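Local structure of cytoplasmic export protein 1 (Saccharomyces cerevisiae, 3VWA) at residues K66-L74 with E143-L151; V109-L120 with L191-M199. The protein takes part in nuclear tRNA export, probably collecting tRNA from export receptors at the nuclear pore complex and delivering aminoacylated tRNA to the translation machinery. All coordinates share one frame; numbering follows the deposited sequence.

Contact 1 of 2, residues K66-L74 with E143-L151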
ATOM      1  N   LYS A  66     -16.640   9.593  26.426  1.00 39.43           N
ATOM      2  CA  LYS A  66     -16.978   9.198  25.058  1.00 45.01           C
ATOM      3  C   LYS A  66     -16.618  10.369  24.175  1.00 47.92           C
ATOM      4  O   LYS A  66     -17.480  11.185  23.798  1.00 47.16           O
ATOM      5  CB  LYS A  66     -18.485   8.909  24.905  1.00 55.13           C
ATOM      6  CG  LYS A  66     -18.862   7.435  24.986  1.00 54.30           C
ATOM      7  CD  LYS A  66     -19.060   7.009  26.427  1.00 54.26           C
ATOM      8  CE  LYS A  66     -19.325   5.516  26.520  1.00 53.10           C
ATOM      9  NZ  LYS A  66     -18.632   4.967  27.714  1.00 51.44           N
ATOM     10  N   ILE A  67     -15.337  10.472  23.866  1.00 42.03           N
ATOM     11  CA  ILE A  67     -14.856  11.667  23.201  1.00 40.88           C
ATOM     12  C   ILE A  67     -14.229  11.186  21.904  1.00 37.47           C
ATOM     13  O   ILE A  67     -13.280  10.400  21.908  1.00 37.17           O
ATOM     14  CB  ILE A  67     -13.881  12.467  24.097  1.00 45.05           C
ATOM     15  CG1 ILE A  67     -14.445  12.631  25.507  1.00 43.38           C
ATOM     16  CG2 ILE A  67     -13.493  13.811  23.468  1.00 42.19           C
ATOM     17  CD1 ILE A  67     -15.243  13.893  25.729  1.00 45.72           C
ATOM     18  N   PRO A  68     -14.829  11.579  20.782  1.00 36.32           N
ATOM     19  CA  PRO A  68     -14.206  11.292  19.520  1.00 33.08           C
ATOM     20  C   PRO A  68     -12.818  11.962  19.552  1.00 32.27           C
ATOM     21  O   PRO A  68     -12.695  13.158  19.892  1.00 34.50           O
ATOM     22  CB  PRO A  68     -15.110  12.027  18.514  1.00 35.49           C
ATOM     23  CG  PRO A  68     -16.425  12.211  19.220  1.00 34.29           C
ATOM     24  CD  PRO A  68     -16.117  12.302  20.659  1.00 33.17           C
ATOM     25  N   GLY A  69     -11.794  11.215  19.196  1.00 30.35           N
ATOM     26  CA  GLY A  69     -10.451  11.728  19.258  1.00 32.12           C
ATOM     27  C   GLY A  69      -9.597  11.095  20.333  1.00 31.82           C
ATOM     28  O   GLY A  69      -8.389  11.085  20.198  1.00 30.22           O
ATOM     29  N   LEU A  70     -10.197  10.603  21.424  1.00 30.46           N
ATOM     30  CA  LEU A  70      -9.440   9.701  22.321  1.00 32.11           C
ATOM     31  C   LEU A  70      -9.305   8.288  21.746  1.00 30.37           C
ATOM     32  O   LEU A  70     -10.102   7.872  20.910  1.00 30.25           O
ATOM     33  CB  LEU A  70     -10.097   9.591  23.702  1.00 32.58           C
ATOM     34  CG  LEU A  70     -10.390  10.868  24.467  1.00 35.09           C
ATOM     35  CD1 LEU A  70     -10.970  10.429  25.810  1.00 31.50           C
ATOM     36  CD2 LEU A  70      -9.143  11.754  24.609  1.00 34.31           C
ATOM     37  N   CYS A  71      -8.299   7.547  22.188  1.00 30.26           N
ATOM     38  CA  CYS A  71      -8.271   6.118  21.877  1.00 31.08           C
ATOM     39  C   CYS A  71      -9.630   5.476  22.280  1.00 29.82           C
ATOM     40  O   CYS A  71     -10.104   5.642  23.392  1.00 35.20           O
ATOM     41  CB  CYS A  71      -7.093   5.421  22.581  1.00 30.42           C
ATOM     42  SG  CYS A  71      -5.418   6.002  22.171  1.00 35.02           S
ATOM     43  N   THR A  72     -10.264   4.757  21.373  1.00 32.94           N
ATOM     44  CA  THR A  72     -11.673   4.318  21.598  1.00 29.98           C
ATOM     45  C   THR A  72     -11.570   3.102  22.522  1.00 31.93           C
ATOM     46  O   THR A  72     -10.998   2.061  22.123  1.00 24.84           O
ATOM     47  CB  THR A  72     -12.393   4.003  20.248  1.00 30.24           C
ATOM     48  OG1 THR A  72     -12.594   5.219  19.505  1.00 31.89           O
ATOM     49  CG2 THR A  72     -13.821   3.353  20.467  1.00 31.79           C
ATOM     50  N   VAL A  73     -12.065   3.236  23.759  1.00 30.93           N
ATOM     51  CA  VAL A  73     -11.788   2.208  24.737  1.00 34.04           C
ATOM     52  C   VAL A  73     -12.789   1.071  24.567  1.00 36.21           C
ATOM     53  O   VAL A  73     -13.942   1.312  24.270  1.00 37.34           O
ATOM     54  CB  VAL A  73     -11.737   2.745  26.188  1.00 40.39           C
ATOM     55  CG1 VAL A  73     -10.542   3.694  26.389  1.00 33.83           C
ATOM     56  CG2 VAL A  73     -13.047   3.418  26.583  1.00 43.06           C
ATOM     57  N   LEU A  74     -12.326  -0.168  24.693  1.00 37.50           N
ATOM     58  CA  LEU A  74     -13.211  -1.337  24.541  1.00 36.44           C
ATOM     59  C   LEU A  74     -13.596  -1.881  25.898  1.00 34.74           C
ATOM     60  O   LEU A  74     -14.774  -2.132  26.158  1.00 38.43           O
ATOM     61  CB  LEU A  74     -12.577  -2.419  23.662  1.00 34.89           C
ATOM     62  CG  LEU A  74     -12.727  -2.462  22.125  1.00 38.13           C
ATOM     63  CD1 LEU A  74     -13.406  -1.247  21.508  1.00 39.37           C
ATOM     64  CD2 LEU A  74     -11.351  -2.643  21.516  1.00 33.48           C
ATOM     65  N   GLU A 143      -5.517   8.587  11.672  1.00 25.36           N
ATOM     66  CA  GLU A 143      -5.957   9.792  12.336  1.00 28.69           C
ATOM     67  C   GLU A 143      -5.301   9.819  13.709  1.00 24.93           C
ATOM     68  O   GLU A 143      -5.125   8.774  14.377  1.00 25.75           O
ATOM     69  CB  GLU A 143      -7.503   9.827  12.535  1.00 28.92           C
ATOM     70  CG  GLU A 143      -8.396   9.835  11.289  1.00 29.70           C
ATOM     71  CD  GLU A 143      -9.887   9.564  11.648  1.00 32.27           C
ATOM     72  OE1 GLU A 143     -10.152   8.523  12.289  1.00 33.05           O
ATOM     73  OE2 GLU A 143     -10.790  10.383  11.357  1.00 27.93           O
ATOM     74  N   TRP A 144      -5.037  11.029  14.165  1.00 23.38           N
ATOM     75  CA  TRP A 144      -4.267  11.209  15.400  1.00 26.91           C
ATOM     76  C   TRP A 144      -5.232  11.182  16.517  1.00 25.79           C
ATOM     77  O   TRP A 144      -6.149  11.992  16.519  1.00 24.27           O
ATOM     78  CB  TRP A 144      -3.524  12.563  15.382  1.00 25.77           C
ATOM     79  CG  TRP A 144      -2.400  12.584  14.370  1.00 28.38           C
ATOM     80  CD1 TRP A 144      -2.173  11.672  13.336  1.00 26.00           C
ATOM     81  CD2 TRP A 144      -1.329  13.569  14.260  1.00 27.61           C
ATOM     82  NE1 TRP A 144      -1.060  11.994  12.645  1.00 29.57           N
ATOM     83  CE2 TRP A 144      -0.493  13.132  13.143  1.00 30.90           C
ATOM     84  CE3 TRP A 144      -0.978  14.738  14.968  1.00 29.79           C
ATOM     85  CZ2 TRP A 144       0.641  13.865  12.726  1.00 29.07           C
ATOM     86  CZ3 TRP A 144       0.157  15.485  14.538  1.00 26.40           C
ATOM     87  CH2 TRP A 144       0.945  15.042  13.442  1.00 31.33           C
ATOM     88  N   VAL A 145      -4.999  10.263  17.462  1.00 26.13           N
ATOM     89  CA  VAL A 145      -5.792  10.062  18.686  1.00 26.14           C
ATOM     90  C   VAL A 145      -4.988  10.234  20.036  1.00 29.98           C
ATOM     91  O   VAL A 145      -3.755  10.131  20.056  1.00 29.33           O
ATOM     92  CB  VAL A 145      -6.593   8.723  18.625  1.00 28.29           C
ATOM     93  CG1 VAL A 145      -7.700   8.798  17.555  1.00 29.06           C
ATOM     94  CG2 VAL A 145      -5.679   7.507  18.357  1.00 24.88           C
ATOM     95  N   LEU A 146      -5.695  10.472  21.148  1.00 26.90           N
ATOM     96  CA  LEU A 146      -5.062  10.868  22.399  1.00 28.95           C
ATOM     97  C   LEU A 146      -5.224   9.833  23.492  1.00 32.51           C
ATOM     98  O   LEU A 146      -6.266   9.199  23.646  1.00 33.04           O
ATOM     99  CB  LEU A 146      -5.609  12.211  22.904  1.00 27.29           C
ATOM    100  CG  LEU A 146      -5.040  13.450  22.194  1.00 29.90           C
ATOM    101  CD1 LEU A 146      -5.775  14.740  22.594  1.00 28.92           C
ATOM    102  CD2 LEU A 146      -3.521  13.564  22.412  1.00 26.13           C
ATOM    103  N   PHE A 147      -4.142   9.654  24.215  1.00 30.27           N
ATOM    104  CA  PHE A 147      -4.141   8.774  25.330  1.00 32.48           C
ATOM    105  C   PHE A 147      -3.678   9.509  26.587  1.00 32.71           C
ATOM    106  O   PHE A 147      -2.992  10.535  26.510  1.00 33.70           O
ATOM    107  CB  PHE A 147      -3.221   7.606  25.059  1.00 30.78           C
ATOM    108  CG  PHE A 147      -3.058   6.709  26.227  1.00 32.68           C
ATOM    109  CD1 PHE A 147      -4.078   5.801  26.568  1.00 30.98           C
ATOM    110  CD2 PHE A 147      -1.904   6.793  27.036  1.00 32.15           C
ATOM    111  CE1 PHE A 147      -3.942   4.954  27.670  1.00 33.00           C
ATOM    112  CE2 PHE A 147      -1.767   5.952  28.142  1.00 37.04           C
ATOM    113  CZ  PHE A 147      -2.794   5.042  28.460  1.00 35.56           C
ATOM    114  N   GLY A 148      -4.031   8.970  27.753  1.00 30.20           N
ATOM    115  CA  GLY A 148      -3.445   9.473  28.997  1.00 28.45           C
ATOM    116  C   GLY A 148      -4.359  10.358  29.802  1.00 31.67           C
ATOM    117  O   GLY A 148      -4.252  11.601  29.815  1.00 27.91           O
ATOM    118  N   LEU A 149      -5.180   9.687  30.583  1.00 34.13           N
ATOM    119  CA  LEU A 149      -6.307  10.297  31.232  1.00 31.95           C
ATOM    120  C   LEU A 149      -6.037  10.343  32.763  1.00 34.05           C
ATOM    121  O   LEU A 149      -6.939  10.613  33.574  1.00 33.74           O
ATOM    122  CB  LEU A 149      -7.496   9.419  30.847  1.00 33.59           C
ATOM    123  CG  LEU A 149      -8.580   9.911  29.866  1.00 37.34           C
ATOM    124  CD1 LEU A 149      -8.215  11.108  28.965  1.00 35.08           C
ATOM    125  CD2 LEU A 149      -9.165   8.741  29.079  1.00 35.34           C
ATOM    126  N   GLU A 150      -4.774  10.128  33.144  1.00 31.91           N
ATOM    127  CA  GLU A 150      -4.357  10.099  34.574  1.00 36.11           C
ATOM    128  C   GLU A 150      -4.822  11.287  35.418  1.00 39.41           C
ATOM    129  O   GLU A 150      -5.235  11.125  36.576  1.00 38.70           O
ATOM    130  CB  GLU A 150      -2.838   9.974  34.719  1.00 35.18           C
ATOM    131  CG  GLU A 150      -2.264   8.699  34.123  1.00 36.10           C
ATOM    132  CD  GLU A 150      -2.043   8.763  32.625  1.00 35.17           C
ATOM    133  OE1 GLU A 150      -2.288   9.815  32.012  1.00 32.60           O
ATOM    134  OE2 GLU A 150      -1.594   7.751  32.047  1.00 42.64           O
ATOM    135  N   LEU A 151      -4.748  12.480  34.839  1.00 39.70           N
ATOM    136  CA  LEU A 151      -5.050  13.708  35.564  1.00 38.73           C
ATOM    137  C   LEU A 151      -6.439  14.244  35.205  1.00 36.17           C
ATOM    138  O   LEU A 151      -6.897  15.222  35.755  1.00 35.43           O
ATOM    139  CB  LEU A 151      -3.976  14.756  35.225  1.00 38.00           C
ATOM    140  CG  LEU A 151      -2.578  14.544  35.821  1.00 42.01           C
ATOM    141  CD1 LEU A 151      -1.730  15.771  35.509  1.00 41.34           C
ATOM    142  CD2 LEU A 151      -2.652  14.359  37.326  1.00 43.15           C
TER
HETATM  143  O   HOH W   1      -7.140  13.274  18.813  1.00 29.24           O
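L70 lies against L146 and L149 where, in the kinase-like domain, the turn leaving helix 52-64 for strand 73-77 meets the end of strand 144-146. In kinase terms this probably corresponds to the alphaC-beta4 loop against strand beta8, close to the junction of the two lobes. The L70 and L146 side chains cross obliquely, with CD2 of L70 lying 4.0 Å from CB of L146. The other branch of L70 points to L149, and the two meet tip to tip, L70 CD1 to L149 CD2, at 4.1 Å. A branched leucine thus serves two partners at once. C71 fills the next place, its SG lying between V145 CG2 at 4.1 Å and F147 CB; a small, weakly polar thiol suits a place where SG also lies 3.6 Å from L146 O. F147 meets the thiol through CB; with CG anti to the backbone N (chi1 174°) its ring goes to F43, on which it stacks, and to W26, which it meets edge-to-face.

A single bridge pairs L70 with L146 in the parallel pattern: L146 N donates to G69 O with the donor in the carbonyl plane but the bond bent (143° at the hydrogen), while C71 N gives a straighter bond (166°) of 3.0 Å to L146 O. A type II turn from I67 to L70 delivers G69 O to that place. P68 supplies the fixed phi of its second position, and glycine tolerates the positive phi of the third. V145 presses close as well, its CB 3.4 Å from G69 O. G69 O also accepts from water 1 at 2.9 Å, and the same water donates to W144 O at 2.8 Å, clasping the turn to the strand a second time.

Contact 2 of 2, residues V109-L120 with L191-M199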
ATOM      1  N   VAL A 109       1.360  17.150   8.775  1.00 28.27           N
ATOM      2  CA  VAL A 109       1.593  17.491  10.173  1.00 26.10           C
ATOM      3  C   VAL A 109       0.438  18.426  10.587  1.00 25.55           C
ATOM      4  O   VAL A 109      -0.122  18.294  11.667  1.00 30.65           O
ATOM      5  CB  VAL A 109       2.992  18.223  10.345  1.00 28.37           C
ATOM      6  CG1 VAL A 109       3.229  18.727  11.785  1.00 25.11           C
ATOM      7  CG2 VAL A 109       4.160  17.346   9.908  1.00 26.97           C
ATOM      8  N   GLU A 110       0.082  19.356   9.714  1.00 23.78           N
ATOM      9  CA  GLU A 110      -0.968  20.301   9.985  1.00 25.75           C
ATOM     10  C   GLU A 110      -2.338  19.586  10.086  1.00 24.82           C
ATOM     11  O   GLU A 110      -3.155  19.932  10.915  1.00 25.27           O
ATOM     12  CB  GLU A 110      -1.034  21.397   8.883  1.00 26.40           C
ATOM     13  CG  GLU A 110       0.053  22.482   8.931  1.00 30.16           C
ATOM     14  CD  GLU A 110       0.182  23.250   7.615  1.00 30.59           C
ATOM     15  OE1 GLU A 110      -0.865  23.495   6.948  1.00 30.02           O
ATOM     16  OE2 GLU A 110       1.326  23.606   7.250  1.00 25.77           O
ATOM     17  N   LEU A 111      -2.573  18.628   9.208  1.00 26.07           N
ATOM     18  CA  LEU A 111      -3.766  17.772   9.287  1.00 29.51           C
ATOM     19  C   LEU A 111      -3.854  17.045  10.632  1.00 28.22           C
ATOM     20  O   LEU A 111      -4.894  17.065  11.261  1.00 27.06           O
ATOM     21  CB  LEU A 111      -3.797  16.792   8.115  1.00 30.81           C
ATOM     22  CG  LEU A 111      -5.124  16.152   7.629  1.00 32.91           C
ATOM     23  CD1 LEU A 111      -5.064  14.655   7.765  1.00 28.69           C
ATOM     24  CD2 LEU A 111      -6.424  16.714   8.207  1.00 30.25           C
ATOM     25  N   GLY A 112      -2.750  16.483  11.121  1.00 29.13           N
ATOM     26  CA  GLY A 112      -2.805  15.766  12.412  1.00 25.91           C
ATOM     27  C   GLY A 112      -3.088  16.720  13.546  1.00 27.99           C
ATOM     28  O   GLY A 112      -3.905  16.469  14.437  1.00 26.58           O
ATOM     29  N   ILE A 113      -2.445  17.872  13.489  1.00 28.65           N
ATOM     30  CA  ILE A 113      -2.700  18.910  14.499  1.00 26.79           C
ATOM     31  C   ILE A 113      -4.169  19.295  14.510  1.00 25.79           C
ATOM     32  O   ILE A 113      -4.747  19.496  15.575  1.00 25.20           O
ATOM     33  CB  ILE A 113      -1.834  20.151  14.227  1.00 27.50           C
ATOM     34  CG1 ILE A 113      -0.383  19.831  14.635  1.00 29.83           C
ATOM     35  CG2 ILE A 113      -2.332  21.354  14.995  1.00 21.97           C
ATOM     36  CD1 ILE A 113       0.602  20.901  14.166  1.00 28.40           C
ATOM     37  N   SER A 114      -4.767  19.388  13.328  1.00 26.00           N
ATOM     38  CA  SER A 114      -6.208  19.702  13.231  1.00 24.82           C
ATOM     39  C   SER A 114      -7.091  18.580  13.862  1.00 27.39           C
ATOM     40  O   SER A 114      -8.145  18.865  14.455  1.00 26.33           O
ATOM     41  CB  SER A 114      -6.633  20.040  11.804  1.00 24.07           C
ATOM     42  OG  SER A 114      -6.815  18.906  10.954  1.00 23.86           O
ATOM     43  N   GLN A 115      -6.629  17.328  13.805  1.00 24.23           N
ATOM     44  CA  GLN A 115      -7.366  16.247  14.417  1.00 26.10           C
ATOM     45  C   GLN A 115      -7.259  16.327  15.941  1.00 30.03           C
ATOM     46  O   GLN A 115      -8.238  16.081  16.640  1.00 33.41           O
ATOM     47  CB  GLN A 115      -6.873  14.903  13.886  1.00 26.97           C
ATOM     48  CG  GLN A 115      -7.271  14.644  12.442  1.00 23.96           C
ATOM     49  CD  GLN A 115      -6.359  13.669  11.754  1.00 24.30           C
ATOM     50  OE1 GLN A 115      -5.340  13.246  12.311  1.00 25.05           O
ATOM     51  NE2 GLN A 115      -6.720  13.286  10.529  1.00 24.50           N
ATOM     52  N   LEU A 116      -6.092  16.739  16.449  1.00 30.51           N
ATOM     53  CA  LEU A 116      -5.877  16.866  17.888  1.00 27.62           C
ATOM     54  C   LEU A 116      -6.714  18.030  18.436  1.00 27.45           C
ATOM     55  O   LEU A 116      -7.235  17.946  19.546  1.00 28.34           O
ATOM     56  CB  LEU A 116      -4.387  17.106  18.190  1.00 27.26           C
ATOM     57  CG  LEU A 116      -3.402  15.997  17.884  1.00 26.34           C
ATOM     58  CD1 LEU A 116      -2.052  16.439  18.410  1.00 30.51           C
ATOM     59  CD2 LEU A 116      -3.767  14.674  18.567  1.00 25.07           C
ATOM     60  N   LEU A 117      -6.854  19.091  17.642  1.00 24.82           N
ATOM     61  CA  LEU A 117      -7.676  20.228  18.007  1.00 24.61           C
ATOM     62  C   LEU A 117      -9.172  19.898  18.061  1.00 25.54           C
ATOM     63  O   LEU A 117      -9.874  20.369  18.939  1.00 29.87           O
ATOM     64  CB  LEU A 117      -7.373  21.419  17.070  1.00 24.83           C
ATOM     65  CG  LEU A 117      -5.956  22.023  17.290  1.00 30.86           C
ATOM     66  CD1 LEU A 117      -5.522  22.923  16.132  1.00 30.68           C
ATOM     67  CD2 LEU A 117      -5.876  22.868  18.566  1.00 26.94           C
ATOM     68  N   ALA A 118      -9.703  19.117  17.134  1.00 24.00           N
ATOM     69  CA  ALA A 118     -11.136  18.794  17.240  1.00 28.09           C
ATOM     70  C   ALA A 118     -11.383  18.010  18.552  1.00 29.81           C
ATOM     71  O   ALA A 118     -12.406  18.222  19.221  1.00 30.35           O
ATOM     72  CB  ALA A 118     -11.591  17.964  16.043  1.00 27.98           C
ATOM     73  N   THR A 119     -10.432  17.137  18.918  1.00 25.45           N
ATOM     74  CA  THR A 119     -10.560  16.362  20.132  1.00 30.50           C
ATOM     75  C   THR A 119     -10.504  17.216  21.403  1.00 33.77           C
ATOM     76  O   THR A 119     -11.336  17.041  22.293  1.00 31.87           O
ATOM     77  CB  THR A 119      -9.493  15.320  20.200  1.00 31.10           C
ATOM     78  OG1 THR A 119      -9.566  14.573  18.985  1.00 32.83           O
ATOM     79  CG2 THR A 119      -9.718  14.430  21.456  1.00 29.98           C
ATOM     80  N   LEU A 120      -9.549  18.137  21.453  1.00 31.59           N
ATOM     81  CA  LEU A 120      -9.445  19.102  22.559  1.00 36.25           C
ATOM     82  C   LEU A 120     -10.645  20.062  22.613  1.00 37.03           C
ATOM     83  O   LEU A 120     -10.952  20.641  23.671  1.00 40.71           O
ATOM     84  CB  LEU A 120      -8.110  19.879  22.448  1.00 32.83           C
ATOM     85  CG  LEU A 120      -6.863  18.980  22.604  1.00 33.70           C
ATOM     86  CD1 LEU A 120      -5.573  19.620  22.089  1.00 37.61           C
ATOM     87  CD2 LEU A 120      -6.673  18.469  24.034  1.00 33.40           C
ATOM     88  N   LEU A 191      -0.406  22.084  24.912  1.00 35.06           N
ATOM     89  CA  LEU A 191      -0.645  22.049  23.465  1.00 35.90           C
ATOM     90  C   LEU A 191       0.482  22.764  22.713  1.00 33.98           C
ATOM     91  O   LEU A 191       0.969  22.247  21.716  1.00 36.67           O
ATOM     92  CB  LEU A 191      -2.033  22.656  23.096  1.00 34.39           C
ATOM     93  CG  LEU A 191      -2.381  22.634  21.589  1.00 36.71           C
ATOM     94  CD1 LEU A 191      -2.204  21.260  20.953  1.00 35.53           C
ATOM     95  CD2 LEU A 191      -3.755  23.197  21.239  1.00 34.79           C
ATOM     96  N   GLY A 192       0.898  23.938  23.204  1.00 33.10           N
ATOM     97  CA  GLY A 192       2.037  24.689  22.616  1.00 32.50           C
ATOM     98  C   GLY A 192       3.330  23.874  22.558  1.00 30.84           C
ATOM     99  O   GLY A 192       3.945  23.731  21.513  1.00 31.29           O
ATOM    100  N   LEU A 193       3.729  23.311  23.684  1.00 32.17           N
ATOM    101  CA  LEU A 193       4.874  22.399  23.706  1.00 35.46           C
ATOM    102  C   LEU A 193       4.797  21.312  22.620  1.00 36.03           C
ATOM    103  O   LEU A 193       5.774  21.090  21.889  1.00 40.23           O
ATOM    104  CB  LEU A 193       5.023  21.778  25.110  1.00 37.47           C
ATOM    105  CG  LEU A 193       5.774  22.558  26.196  1.00 42.55           C
ATOM    106  CD1 LEU A 193       5.221  22.298  27.596  1.00 40.59           C
ATOM    107  CD2 LEU A 193       7.244  22.172  26.140  1.00 41.16           C
ATOM    108  N   LEU A 194       3.641  20.644  22.500  1.00 35.10           N
ATOM    109  CA  LEU A 194       3.455  19.560  21.511  1.00 33.49           C
ATOM    110  C   LEU A 194       3.588  20.023  20.084  1.00 28.52           C
ATOM    111  O   LEU A 194       4.262  19.388  19.273  1.00 30.07           O
ATOM    112  CB  LEU A 194       2.050  18.993  21.617  1.00 36.48           C
ATOM    113  CG  LEU A 194       1.904  17.465  21.654  1.00 37.60           C
ATOM    114  CD1 LEU A 194       0.530  17.139  21.138  1.00 29.39           C
ATOM    115  CD2 LEU A 194       2.976  16.629  20.951  1.00 37.76           C
ATOM    116  N   ILE A 195       2.902  21.115  19.760  1.00 29.60           N
ATOM    117  CA  ILE A 195       2.989  21.685  18.415  1.00 29.85           C
ATOM    118  C   ILE A 195       4.418  22.101  18.102  1.00 31.39           C
ATOM    119  O   ILE A 195       4.914  21.858  16.998  1.00 39.38           O
ATOM    120  CB  ILE A 195       2.028  22.869  18.236  1.00 29.67           C
ATOM    121  CG1 ILE A 195       0.581  22.358  18.115  1.00 26.12           C
ATOM    122  CG2 ILE A 195       2.438  23.691  17.017  1.00 28.51           C
ATOM    123  CD1 ILE A 195      -0.495  23.438  18.178  1.00 26.42           C
ATOM    124  N   LYS A 196       5.106  22.677  19.075  1.00 32.18           N
ATOM    125  CA  LYS A 196       6.512  23.045  18.844  1.00 34.81           C
ATOM    126  C   LYS A 196       7.345  21.807  18.626  1.00 36.34           C
ATOM    127  O   LYS A 196       8.263  21.843  17.803  1.00 36.11           O
ATOM    128  CB  LYS A 196       7.070  23.888  19.993  1.00 32.69           C
ATOM    129  CG  LYS A 196       6.569  25.338  19.904  1.00 36.48           C
ATOM    130  CD  LYS A 196       7.306  26.279  20.828  1.00 34.95           C
ATOM    131  CE  LYS A 196       6.795  26.137  22.240  1.00 39.28           C
ATOM    132  NZ  LYS A 196       7.501  27.002  23.220  1.00 39.48           N
ATOM    133  N   SER A 197       7.018  20.711  19.326  1.00 33.87           N
ATOM    134  CA  SER A 197       7.779  19.467  19.135  1.00 36.31           C
ATOM    135  C   SER A 197       7.474  18.833  17.772  1.00 37.05           C
ATOM    136  O   SER A 197       8.333  18.184  17.195  1.00 36.46           O
ATOM    137  CB  SER A 197       7.521  18.435  20.242  1.00 34.87           C
ATOM    138  OG  SER A 197       7.419  19.046  21.511  1.00 43.17           O
ATOM    139  N   LEU A 198       6.250  19.017  17.277  1.00 36.10           N
ATOM    140  CA  LEU A 198       5.849  18.493  15.971  1.00 33.95           C
ATOM    141  C   LEU A 198       6.506  19.230  14.820  1.00 39.33           C
ATOM    142  O   LEU A 198       6.835  18.615  13.804  1.00 32.95           O
ATOM    143  CB  LEU A 198       4.321  18.570  15.807  1.00 34.14           C
ATOM    144  CG  LEU A 198       3.598  17.452  16.589  1.00 36.38           C
ATOM    145  CD1 LEU A 198       2.123  17.701  16.861  1.00 31.61           C
ATOM    146  CD2 LEU A 198       3.784  16.103  15.891  1.00 39.16           C
HETATM  147  N   MSE A 199       6.707  20.544  14.989  1.00 41.92           N
HETATM  148  CA  MSE A 199       7.075  21.437  13.897  1.00 45.34           C
HETATM  149  C   MSE A 199       8.219  22.292  14.374  1.00 58.73           C
HETATM  150  O   MSE A 199       7.995  23.201  15.180  1.00 58.32           O
HETATM  151  CB  MSE A 199       5.883  22.380  13.708  1.00 47.45           C
HETATM  152  CG  MSE A 199       5.349  22.551  12.294  1.00 42.39           C
HETATM  153 SE   MSE A 199       3.394  22.952  12.356  1.00 61.45          SE
HETATM  154  CE  MSE A 199       3.032  22.114  10.628  1.00 50.30           C
TER
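L193 O is gripped twice, by S197 OG at 2.7 Å and S197 N at 2.9 Å, from opposite faces of its plane; this hydroxyl serves its own helix while L191, L194 and L198 turn to helix 109-120 and I195 brings up the end of its side chain. Segments 109-120 and 191-198 run nearly antiparallel, at 163° with axes 11.3 Å apart at closest approach, probably corresponding to alphaE and alphaF of kinases. L117 and L191 cross at about a right angle, their CD2 methyls pressed together at 3.4 Å, tighter than usual. With CG anti to the backbone N (chi1 -179°), the L191 fork faces helix 109-120; CD1 meets L120 CD1, with CD2 nearby. L116 and L194 also cross nearly square, CD1 to CD1. I113 slides past L198 and reaches the M199 selenium (selenomethionine) with CD1. The long unbranched chain of M199 carries CE to V109 CG1 and, at 3.4 Å, to E110 CG. E110 suits this edge through its methylenes, its carboxylate held by K106 and N238. The crossing side-chain contacts are essentially between carbon and selenium atoms, so shape and exclusion of water probably join the helices, without directional bonds.

From the N terminus the chain first passes through residues 66-74, which lead from helix 52-64 into strand 73-77 of the six-stranded sheet, then 109-120, 143-151 and 191-199. Contact 1 closes a loop of 68 intervening residues that includes helix 106-122; contact 2 closes one of 70 that includes strand 144-146. The segments alternate, so the loops cross. Contact 1 ties the N-terminal lobe to strand 144-146, and contact 2 pairs two helices of the helical lobe. The contacts, with centres about 15 Å apart, meet directly: W144 N probably donates to Q115 OE1 at 2.9 Å, and G69 packs on T119. Both lie within the kinase-like domain, before the HEAT repeats.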